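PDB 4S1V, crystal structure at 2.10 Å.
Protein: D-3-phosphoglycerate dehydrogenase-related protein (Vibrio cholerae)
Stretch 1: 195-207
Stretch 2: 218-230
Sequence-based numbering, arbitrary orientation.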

# COMPACT_ATOMS: atom_id res chain seq x y z
N ASP C 195 -34.90 16.44 15.47
CA ASP C 195 -33.90 17.45 15.80
C ASP C 195 -32.54 17.07 15.20
O ASP C 195 -32.41 16.01 14.58
N LYS C 196 -31.55 17.94 15.41
CA LYS C 196 -30.19 17.74 14.90
C LYS C 196 -29.58 16.46 15.48
O LYS C 196 -28.90 15.71 14.77
N ALA C 197 -29.81 16.23 16.78
CA ALA C 197 -29.32 15.02 17.46
C ALA C 197 -29.80 13.73 16.77
O ALA C 197 -29.00 12.85 16.49
N GLU C 198 -31.10 13.64 16.47
CA GLU C 198 -31.63 12.49 15.72
C GLU C 198 -31.00 12.38 14.32
O GLU C 198 -30.72 11.28 13.85
N PHE C 199 -30.79 13.52 13.67
CA PHE C 199 -30.24 13.56 12.32
C PHE C 199 -28.85 12.95 12.27
O PHE C 199 -28.59 12.08 11.44
N PHE C 200 -27.96 13.37 13.16
CA PHE C 200 -26.61 12.81 13.20
C PHE C 200 -26.55 11.36 13.66
O PHE C 200 -25.71 10.59 13.20
N ALA C 201 -27.47 10.98 14.56
CA ALA C 201 -27.52 9.61 15.06
C ALA C 201 -27.97 8.60 14.01
O ALA C 201 -27.45 7.48 13.96
N LYS C 202 -28.92 9.00 13.15
CA LYS C 202 -29.60 8.06 12.25
C LYS C 202 -29.07 8.02 10.81
O LYS C 202 -29.30 7.04 10.10
N ALA C 203 -28.35 9.05 10.38
CA ALA C 203 -27.90 9.09 8.99
C ALA C 203 -26.76 8.11 8.76
O ALA C 203 -25.82 8.07 9.54
N ASP C 204 -26.86 7.29 7.71
CA ASP C 204 -25.74 6.46 7.29
C ASP C 204 -24.79 7.25 6.40
O ASP C 204 -23.57 7.17 6.54
N VAL C 205 -25.38 8.01 5.48
CA VAL C 205 -24.65 8.95 4.65
C VAL C 205 -25.25 10.32 4.95
O VAL C 205 -26.47 10.51 4.83
N LEU C 206 -24.41 11.26 5.36
CA LEU C 206 -24.86 12.58 5.75
C LEU C 206 -24.20 13.65 4.87
O LEU C 206 -22.98 13.78 4.87
N SER C 207 -25.03 14.41 4.15
CA SER C 207 -24.53 15.41 3.20
C SER C 207 -25.00 16.82 3.53
O SER C 207 -26.19 17.05 3.77
N GLY C 218 -19.70 27.17 11.68
CA GLY C 218 -19.49 26.22 12.77
C GLY C 218 -20.76 25.53 13.27
O GLY C 218 -20.82 25.09 14.42
N ILE C 219 -21.77 25.44 12.40
CA ILE C 219 -23.04 24.81 12.78
C ILE C 219 -22.93 23.30 13.03
O ILE C 219 -23.65 22.75 13.86
N VAL C 220 -22.02 22.63 12.32
CA VAL C 220 -21.66 21.25 12.68
C VAL C 220 -20.52 21.31 13.71
O VAL C 220 -19.46 21.85 13.43
N THR C 221 -20.77 20.77 14.90
CA THR C 221 -19.77 20.73 15.96
C THR C 221 -19.05 19.39 15.96
O THR C 221 -19.56 18.42 15.36
N LYS C 222 -17.90 19.32 16.63
CA LYS C 222 -17.18 18.06 16.82
C LYS C 222 -18.08 17.03 17.49
O LYS C 222 -18.05 15.84 17.15
N GLN C 223 -18.89 17.49 18.44
CA GLN C 223 -19.84 16.63 19.15
C GLN C 223 -20.88 16.03 18.20
O GLN C 223 -21.24 14.86 18.33
N ASP C 224 -21.34 16.81 17.22
CA ASP C 224 -22.24 16.31 16.17
C ASP C 224 -21.59 15.17 15.37
O ASP C 224 -22.22 14.14 15.15
N LEU C 225 -20.34 15.37 14.94
CA LEU C 225 -19.62 14.31 14.22
C LEU C 225 -19.47 13.05 15.07
O LEU C 225 -19.64 11.94 14.57
N LEU C 226 -19.17 13.23 16.36
CA LEU C 226 -18.93 12.10 17.27
C LEU C 226 -20.19 11.28 17.56
O LEU C 226 -20.10 10.10 17.93
N ALA C 227 -21.35 11.90 17.36
CA ALA C 227 -22.64 11.23 17.55
C ALA C 227 -23.05 10.40 16.34
O ALA C 227 -24.13 9.81 16.34
N MET C 228 -22.20 10.35 15.31
CA MET C 228 -22.53 9.63 14.08
C MET C 228 -22.24 8.13 14.22
O MET C 228 -21.46 7.73 15.09
N LYS C 229 -22.86 7.32 13.37
CA LYS C 229 -22.58 5.88 13.32
C LYS C 229 -21.09 5.59 13.03
O LYS C 229 -20.44 6.33 12.29
N PRO C 230 -20.55 4.51 13.63
CA PRO C 230 -19.11 4.18 13.47
C PRO C 230 -18.69 3.75 12.05
O PRO C 230 -17.48 3.68 11.77

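Stretch 2 begins at the margin of the contact. Gly218 has a positive phi, a conformation that favours glycine, and it lies out of reach of stretch 1. The CA-to-CB bond of Ile219 points sideways, and the residue contributes mainly its carbonyl: its O lies 3.5 Å from Lys196 NZ. Val220, with chi1 t, brings CG1 to 3.7 Å from Phe200 CZ, an apolar branch against the tip of a buried ring.

Thr221, chi1 p, caps the helix 222-226. Its OG1 accepts from Asp224 N at 3.0 Å, while Thr221 N donates to Asp224 OD2 at 2.9 Å, a reciprocal pair in which Asp224 N, at the start of the helix, is capped. Lys222 and Gln223 stay clear of stretch 1.

Asp224 points toward stretch 1 with chi1 m and does several jobs at once. Besides receiving Thr221 N, its OD2 forms a salt bridge with Lys196 NZ at 2.7 Å. Lys196 reaches it through chi1 t and chi2 t, a bend at chi3 p, and chi4 t; a long flexible chain suits a residue that must carry its charge from one helix to the other. Asp224 CB sits 3.7 Å from the centroid of the Phe200 ring, almost on the ring normal, making a CH-pi contact over one face. Phe200, chi1 m and chi2 81°, is the central side chain of stretch 1, and its CD2 also comes within 3.1 Å of Asp224 O.

Leu225 starts away from stretch 1, yet its end comes nearer, with CD2 4.5 Å from Phe200 CE2. Leu226 turns away. Ala227 points its CB toward stretch 1, and its O lies 3.6 Å from Ala201 CA.

The CA-to-CB bond of Met228 points sideways, and with chi1 m, chi2 t and chi3 p the chain lies at the edge of the Phe200 ring. Its CG lies 3.6 Å from Phe200 CD2, its SD 5.0 Å from the ring centroid, and its CE 3.9 Å from Leu206 CB; an unbranched, flexible chain suits this path. Its CA makes a CH...O contact with Phe200 O at 3.4 Å.

Lys229 points toward stretch 1, chi1 m and then fully extended, its long aliphatic chain passing Ala201 and Ala203 to an acid at its end. There NZ forms a salt bridge with Asp204 OD1 at 2.7 Å and a weak hydrogen bond to Lys202 O at 3.5 Å. Asp204, chi1 m, has CA-to-CB pointing away, but its end comes nearer. One water accepts from NZ and donates to Lys202 O; another accepts from Lys229 N and donates to the carbonyls of Phe200 and Ala203.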

# COMPACT_ATOMS: atom_id res chain seq x y z
CB ASP C 195 -33.80 17.69 17.32
CG ASP C 195 -33.55 16.41 18.11
OD1 ASP C 195 -32.77 15.54 17.65
OD2 ASP C 195 -34.12 16.28 19.21
CB LYS C 196 -29.31 18.97 15.20
CG LYS C 196 -27.89 18.87 14.67
CD LYS C 196 -27.06 20.14 14.90
CE LYS C 196 -26.63 20.31 16.35
NZ LYS C 196 -25.41 21.16 16.45
CB ALA C 197 -29.70 15.03 18.94
CB GLU C 198 -33.16 12.56 15.63
CG GLU C 198 -33.75 11.66 14.56
CD GLU C 198 -35.27 11.61 14.57
OE1 GLU C 198 -35.86 11.07 15.54
OE2 GLU C 198 -35.89 12.08 13.60
CB PHE C 199 -30.25 15.01 11.79
CG PHE C 199 -29.70 15.17 10.39
CD1 PHE C 199 -30.36 14.63 9.29
CD2 PHE C 199 -28.52 15.89 10.18
CE1 PHE C 199 -29.85 14.79 8.01
CE2 PHE C 199 -28.01 16.06 8.90
CZ PHE C 199 -28.67 15.50 7.81
CB PHE C 200 -25.64 13.69 14.00
CG PHE C 200 -25.13 14.86 13.22
CD1 PHE C 200 -25.89 16.01 13.08
CD2 PHE C 200 -23.89 14.80 12.59
CE1 PHE C 200 -25.43 17.09 12.34
CE2 PHE C 200 -23.42 15.88 11.85
CZ PHE C 200 -24.19 17.02 11.73
CB ALA C 201 -28.42 9.53 16.29
CB LYS C 202 -31.11 8.32 12.25
CG LYS C 202 -31.77 8.12 13.61
CD LYS C 202 -33.29 8.20 13.53
CE LYS C 202 -33.90 7.91 14.89
NZ LYS C 202 -35.35 7.54 14.81
CB ALA C 203 -27.49 10.50 8.60
CB ASP C 204 -26.23 5.22 6.54
CG ASP C 204 -27.00 4.28 7.44
OD1 ASP C 204 -26.42 3.82 8.43
OD2 ASP C 204 -28.18 3.99 7.15
CB VAL C 205 -24.79 8.61 3.15
CG1 VAL C 205 -24.10 9.67 2.29
CG2 VAL C 205 -24.21 7.23 2.86
CB LEU C 206 -24.54 12.82 7.23
CG LEU C 206 -25.18 13.99 7.96
CD1 LEU C 206 -25.19 13.70 9.46
CD2 LEU C 206 -24.45 15.29 7.69
CB SER C 207 -24.94 15.03 1.78
OG SER C 207 -24.15 15.71 0.82
CB ILE C 219 -24.19 25.16 11.80
CG1 ILE C 219 -25.55 24.91 12.48
CG2 ILE C 219 -24.04 24.42 10.48
CD1 ILE C 219 -26.70 25.67 11.86
CB VAL C 220 -21.25 20.40 11.45
CG1 VAL C 220 -21.07 18.94 11.86
CG2 VAL C 220 -22.29 20.51 10.33
CB THR C 221 -20.40 20.90 17.35
OG1 THR C 221 -21.19 19.74 17.66
CG2 THR C 221 -21.26 22.17 17.42
CB LYS C 222 -15.90 18.27 17.64
CG LYS C 222 -15.04 17.02 17.75
CD LYS C 222 -13.78 17.27 18.56
CE LYS C 222 -12.73 16.21 18.28
NZ LYS C 222 -11.42 16.58 18.88
CB GLN C 223 -20.50 17.40 20.31
CG GLN C 223 -19.54 17.76 21.45
CD GLN C 223 -18.81 19.10 21.28
OE1 GLN C 223 -18.48 19.53 20.16
NE2 GLN C 223 -18.53 19.76 22.40
CB ASP C 224 -22.66 17.43 15.22
CG ASP C 224 -23.47 18.53 15.90
OD1 ASP C 224 -24.18 18.24 16.90
OD2 ASP C 224 -23.41 19.68 15.41
CB LEU C 225 -18.25 14.79 13.75
CG LEU C 225 -18.19 16.00 12.81
CD1 LEU C 225 -16.75 16.34 12.50
CD2 LEU C 225 -18.97 15.76 11.52
CB LEU C 226 -18.29 12.57 18.58
CG LEU C 226 -16.83 13.05 18.47
CD1 LEU C 226 -16.46 13.91 19.67
CD2 LEU C 226 -15.88 11.87 18.32
CB ALA C 227 -23.72 12.25 17.90
CB MET C 228 -21.80 10.22 12.87
CG MET C 228 -22.37 11.56 12.40
SD MET C 228 -21.48 12.36 11.04
CE MET C 228 -21.94 11.30 9.67
CB LYS C 229 -23.46 5.20 12.27
CG LYS C 229 -24.92 5.10 12.65
CD LYS C 229 -25.71 4.47 11.51
CE LYS C 229 -27.19 4.36 11.84
NZ LYS C 229 -27.97 3.89 10.66
CB PRO C 230 -18.89 3.03 14.46
CG PRO C 230 -20.26 2.44 14.67
CD PRO C 230 -21.22 3.58 14.56
O HOH W 1 -24.50 8.81 11.47
O HOH W 2 -30.58 4.63 10.45